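Long-range contact in antifreeze protein (Marinomonas primoryensis, PDB 5JUH), which forms the calcium-binding C-terminal RTX domain of a giant secreted adhesin that attaches its Antarctic bacterium to diatoms and ice: residues V105-A117 with E163-S176. Residues are numbered along the deposited sequence; the frame is centred on the assembly and turned at random.
Sequences VLNIDTITDFNAA and EDVANFGSDSNFDS. With CA (calcium ion), chain E; CA (calcium ion), chain B.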
# COMPACT_ATOMS: atom_id res chain seq x y z
N VAL A 105 2.50 -15.98 3.67
CA VAL A 105 3.23 -14.69 3.50
C VAL A 105 4.36 -14.84 2.48
O VAL A 105 4.88 -13.84 1.94
CB VAL A 105 3.65 -14.12 4.87
CG1 VAL A 105 4.78 -14.97 5.39
CG2 VAL A 105 3.92 -12.59 4.75
N LEU A 106 4.79 -16.06 2.17
CA LEU A 106 5.74 -16.25 1.10
C LEU A 106 5.21 -16.05 -0.31
O LEU A 106 5.99 -16.09 -1.25
CB LEU A 106 6.41 -17.60 1.24
CG LEU A 106 7.27 -17.75 2.45
CD1 LEU A 106 7.83 -19.19 2.49
CD2 LEU A 106 8.35 -16.72 2.57
N ASN A 107 3.89 -15.88 -0.47
CA ASN A 107 3.32 -15.72 -1.76
C ASN A 107 3.01 -14.28 -2.10
O ASN A 107 2.45 -13.99 -3.11
CB ASN A 107 2.02 -16.52 -1.89
CG ASN A 107 2.22 -18.00 -1.89
OD1 ASN A 107 3.30 -18.51 -2.24
ND2 ASN A 107 1.18 -18.71 -1.55
N ILE A 108 3.43 -13.36 -1.23
CA ILE A 108 3.11 -11.95 -1.47
C ILE A 108 4.00 -11.35 -2.57
O ILE A 108 5.09 -11.80 -2.83
CB ILE A 108 3.24 -11.06 -0.20
CG1 ILE A 108 4.64 -10.89 0.26
CG2 ILE A 108 2.36 -11.58 0.91
CD1 ILE A 108 4.83 -10.09 1.51
N ASP A 109 3.44 -10.32 -3.22
CA ASP A 109 4.14 -9.64 -4.31
C ASP A 109 5.32 -8.76 -3.85
O ASP A 109 5.37 -8.32 -2.73
CB ASP A 109 3.17 -8.82 -5.12
CG ASP A 109 2.10 -9.70 -5.79
OD1 ASP A 109 2.36 -10.93 -6.18
OD2 ASP A 109 0.96 -9.09 -5.94
N THR A 110 6.22 -8.51 -4.81
CA THR A 110 7.29 -7.52 -4.67
C THR A 110 6.89 -6.29 -5.46
O THR A 110 6.47 -6.38 -6.64
CB THR A 110 8.57 -8.08 -5.15
OG1 THR A 110 8.97 -9.18 -4.36
CG2 THR A 110 9.67 -7.01 -5.17
N ILE A 111 6.99 -5.12 -4.82
CA ILE A 111 6.86 -3.83 -5.49
C ILE A 111 8.27 -3.28 -5.55
O ILE A 111 8.83 -2.96 -4.49
CB ILE A 111 5.89 -2.88 -4.78
CG1 ILE A 111 4.46 -3.50 -4.76
CG2 ILE A 111 5.93 -1.54 -5.52
CD1 ILE A 111 3.57 -2.75 -3.83
N THR A 112 8.82 -3.16 -6.73
CA THR A 112 10.25 -2.83 -6.83
C THR A 112 10.56 -1.35 -6.57
O THR A 112 11.66 -1.14 -6.00
CB THR A 112 10.87 -3.18 -8.14
OG1 THR A 112 10.35 -2.34 -9.15
CG2 THR A 112 10.65 -4.65 -8.58
N ASP A 113 9.60 -0.43 -6.79
CA ASP A 113 9.97 0.95 -6.89
C ASP A 113 8.86 1.83 -6.28
O ASP A 113 8.49 2.88 -6.89
CB ASP A 113 10.22 1.34 -8.36
CG ASP A 113 8.88 1.31 -9.20
OD1 ASP A 113 7.94 0.48 -8.88
OD2 ASP A 113 8.85 2.09 -10.18
N PHE A 114 8.35 1.47 -5.09
CA PHE A 114 7.27 2.27 -4.53
C PHE A 114 7.86 3.63 -4.12
O PHE A 114 8.72 3.66 -3.24
CB PHE A 114 6.68 1.58 -3.31
CG PHE A 114 5.48 2.30 -2.72
CD1 PHE A 114 4.29 2.17 -3.36
CD2 PHE A 114 5.55 3.10 -1.60
CE1 PHE A 114 3.19 2.79 -2.93
CE2 PHE A 114 4.41 3.76 -1.08
CZ PHE A 114 3.26 3.60 -1.79
N ASN A 115 7.26 4.69 -4.63
CA ASN A 115 7.66 6.06 -4.28
C ASN A 115 6.50 6.63 -3.50
O ASN A 115 5.47 7.02 -4.07
CB ASN A 115 7.95 6.84 -5.54
CG ASN A 115 8.33 8.26 -5.27
OD1 ASN A 115 8.27 8.75 -4.14
ND2 ASN A 115 8.66 8.99 -6.30
N ALA A 116 6.71 6.90 -2.22
CA ALA A 116 5.63 7.28 -1.32
C ALA A 116 5.09 8.70 -1.68
O ALA A 116 3.97 9.04 -1.22
CB ALA A 116 6.02 7.28 0.17
N ALA A 117 5.91 9.55 -2.31
CA ALA A 117 5.41 10.86 -2.70
C ALA A 117 4.51 10.84 -3.92
O ALA A 117 3.82 11.85 -4.18
CB ALA A 117 6.59 11.72 -3.10
N GLU A 163 1.39 -8.46 9.34
CA GLU A 163 1.94 -9.13 8.22
C GLU A 163 2.21 -8.12 7.10
O GLU A 163 1.36 -7.31 6.79
CB GLU A 163 0.89 -10.21 7.66
CG GLU A 163 0.55 -11.42 8.59
CD GLU A 163 1.59 -12.50 8.71
OE1 GLU A 163 1.22 -13.62 9.25
OE2 GLU A 163 2.77 -12.29 8.31
N ASP A 164 3.33 -8.31 6.41
CA ASP A 164 3.69 -7.54 5.28
C ASP A 164 2.66 -7.69 4.12
O ASP A 164 2.19 -8.78 3.80
CB ASP A 164 5.08 -7.90 4.76
CG ASP A 164 6.16 -7.44 5.70
OD1 ASP A 164 6.28 -6.19 6.00
OD2 ASP A 164 6.96 -8.25 6.12
N VAL A 165 2.28 -6.56 3.58
CA VAL A 165 1.35 -6.57 2.44
C VAL A 165 2.05 -6.90 1.14
O VAL A 165 1.42 -7.26 0.13
CB VAL A 165 0.53 -5.26 2.37
CG1 VAL A 165 -0.18 -4.91 3.67
CG2 VAL A 165 1.36 -4.09 1.86
N ALA A 166 3.36 -6.61 1.13
CA ALA A 166 4.21 -6.74 -0.06
C ALA A 166 5.64 -6.71 0.43
O ALA A 166 5.88 -6.18 1.49
CB ALA A 166 4.00 -5.63 -1.12
N ASN A 167 6.58 -7.15 -0.41
CA ASN A 167 7.99 -6.88 -0.15
C ASN A 167 8.38 -5.70 -0.99
O ASN A 167 8.13 -5.69 -2.19
CB ASN A 167 8.81 -8.11 -0.53
CG ASN A 167 8.54 -9.26 0.44
OD1 ASN A 167 8.19 -10.39 0.01
ND2 ASN A 167 8.64 -9.00 1.63
N PHE A 168 8.90 -4.66 -0.40
CA PHE A 168 9.33 -3.45 -1.07
C PHE A 168 10.76 -3.54 -1.51
O PHE A 168 11.60 -3.88 -0.71
CB PHE A 168 9.03 -2.23 -0.21
CG PHE A 168 7.57 -1.97 0.01
CD1 PHE A 168 6.88 -1.30 -0.99
CD2 PHE A 168 6.88 -2.53 1.06
CE1 PHE A 168 5.55 -1.04 -0.88
CE2 PHE A 168 5.52 -2.37 1.17
CZ PHE A 168 4.86 -1.63 0.17
N GLY A 169 11.04 -3.37 -2.79
CA GLY A 169 12.34 -3.57 -3.38
C GLY A 169 13.27 -2.38 -3.31
O GLY A 169 12.93 -1.39 -2.68
N SER A 170 14.42 -2.49 -3.96
CA SER A 170 15.50 -1.50 -3.70
C SER A 170 15.35 -0.21 -4.32
O SER A 170 16.07 0.73 -3.94
CB SER A 170 16.88 -2.07 -4.13
OG SER A 170 16.68 -2.62 -5.40
N ASP A 171 14.41 -0.01 -5.22
CA ASP A 171 14.19 1.28 -5.74
C ASP A 171 13.05 2.00 -5.00
O ASP A 171 12.66 3.09 -5.45
CB ASP A 171 13.83 1.16 -7.22
CG ASP A 171 14.96 0.63 -8.08
OD1 ASP A 171 16.08 1.10 -7.85
OD2 ASP A 171 14.69 -0.15 -9.01
N SER A 172 12.56 1.46 -3.87
CA SER A 172 11.48 2.12 -3.14
C SER A 172 12.02 3.29 -2.31
O SER A 172 13.20 3.33 -1.91
CB SER A 172 10.79 1.07 -2.24
OG SER A 172 10.20 0.07 -3.04
N ASN A 173 11.12 4.19 -1.98
CA ASN A 173 11.48 5.43 -1.25
C ASN A 173 10.30 5.81 -0.43
O ASN A 173 9.28 6.27 -1.04
CB ASN A 173 11.90 6.51 -2.15
CG ASN A 173 12.48 7.67 -1.42
OD1 ASN A 173 12.34 7.83 -0.24
ND2 ASN A 173 13.23 8.47 -2.13
N PHE A 174 10.33 5.72 0.89
CA PHE A 174 9.22 6.10 1.71
C PHE A 174 9.26 7.57 2.22
O PHE A 174 8.46 7.96 3.04
CB PHE A 174 9.08 5.13 2.89
CG PHE A 174 8.36 3.81 2.57
CD1 PHE A 174 8.65 3.08 1.48
CD2 PHE A 174 7.43 3.38 3.35
CE1 PHE A 174 8.00 1.92 1.18
CE2 PHE A 174 6.78 2.16 3.12
CZ PHE A 174 7.06 1.46 2.01
N ASP A 175 10.08 8.39 1.62
CA ASP A 175 10.15 9.83 1.92
C ASP A 175 9.12 10.56 1.09
O ASP A 175 9.37 10.97 -0.06
CB ASP A 175 11.52 10.31 1.59
CG ASP A 175 11.72 11.89 1.93
OD1 ASP A 175 10.90 12.51 2.70
OD2 ASP A 175 12.71 12.39 1.32
N SER A 176 7.93 10.74 1.65
CA SER A 176 6.81 11.36 0.87
C SER A 176 6.95 12.85 0.72
O SER A 176 6.49 13.41 -0.24
CB SER A 176 5.49 11.00 1.48
OG SER A 176 5.34 11.47 2.83
CA CA E . 0.73 -12.48 -6.89
CA CA B . 10.54 12.84 4.80
O HOH W 1 7.55 -12.99 1.47
O HOH W 2 0.53 -12.56 -4.44
O HOH W 3 7.74 -10.99 -2.78
O HOH W 4 -0.89 -10.79 -7.13
O HOH W 5 12.61 -1.01 -10.07
O HOH W 6 9.96 13.57 7.06
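The hydroxyl S172 OG joins two backbone groups, accepting from F114 N at 3.1 Å and donating to G169 O, which S172 N also reaches from the same face of its plane. This double hold on G169 O closes the type I turn G169-S172, which follows the parallel pairing of strand 110-111 with strand 163-168 at the edge of the RTX calcium-binding repeats, consistent with a beta-roll. Before the turn, N167 N meets D109 O at 2.9 Å, I111 N meets N167 O and G169 N meets I111 O. Beyond it the register has slipped by one residue, and a single backbone bridge joins N115 and N173, with N173 N giving to F114 O at 2.8 Å and N173 O accepting from A116 N.

Beneath the strands lies an aromatic cluster. F114, its CG anti to the backbone N (chi1 -176°), runs alongside F168, whose edge is offset toward the F114 face with the planes at 66°; F168 CD1 lies 3.7 Å from F114 CB. F174 CZ sits over the centre of the F168 ring, and L121 of strand 120-122 packs against both F114 and F168. I111 CD1 extends the apolar layer to F168 CE1 and A166 CB.

Calcium ions bracket the pairing: D109 OD1 shares one with D82, L84 and D86, and D175 OD1 another with N177, V179, G181 and D186. On the other side of the strands, N167 OD1 lies over I108 CG1 at 3.6 Å and accepts from two waters, one bound to V105 O and the other linking I108 O with T110 OG1.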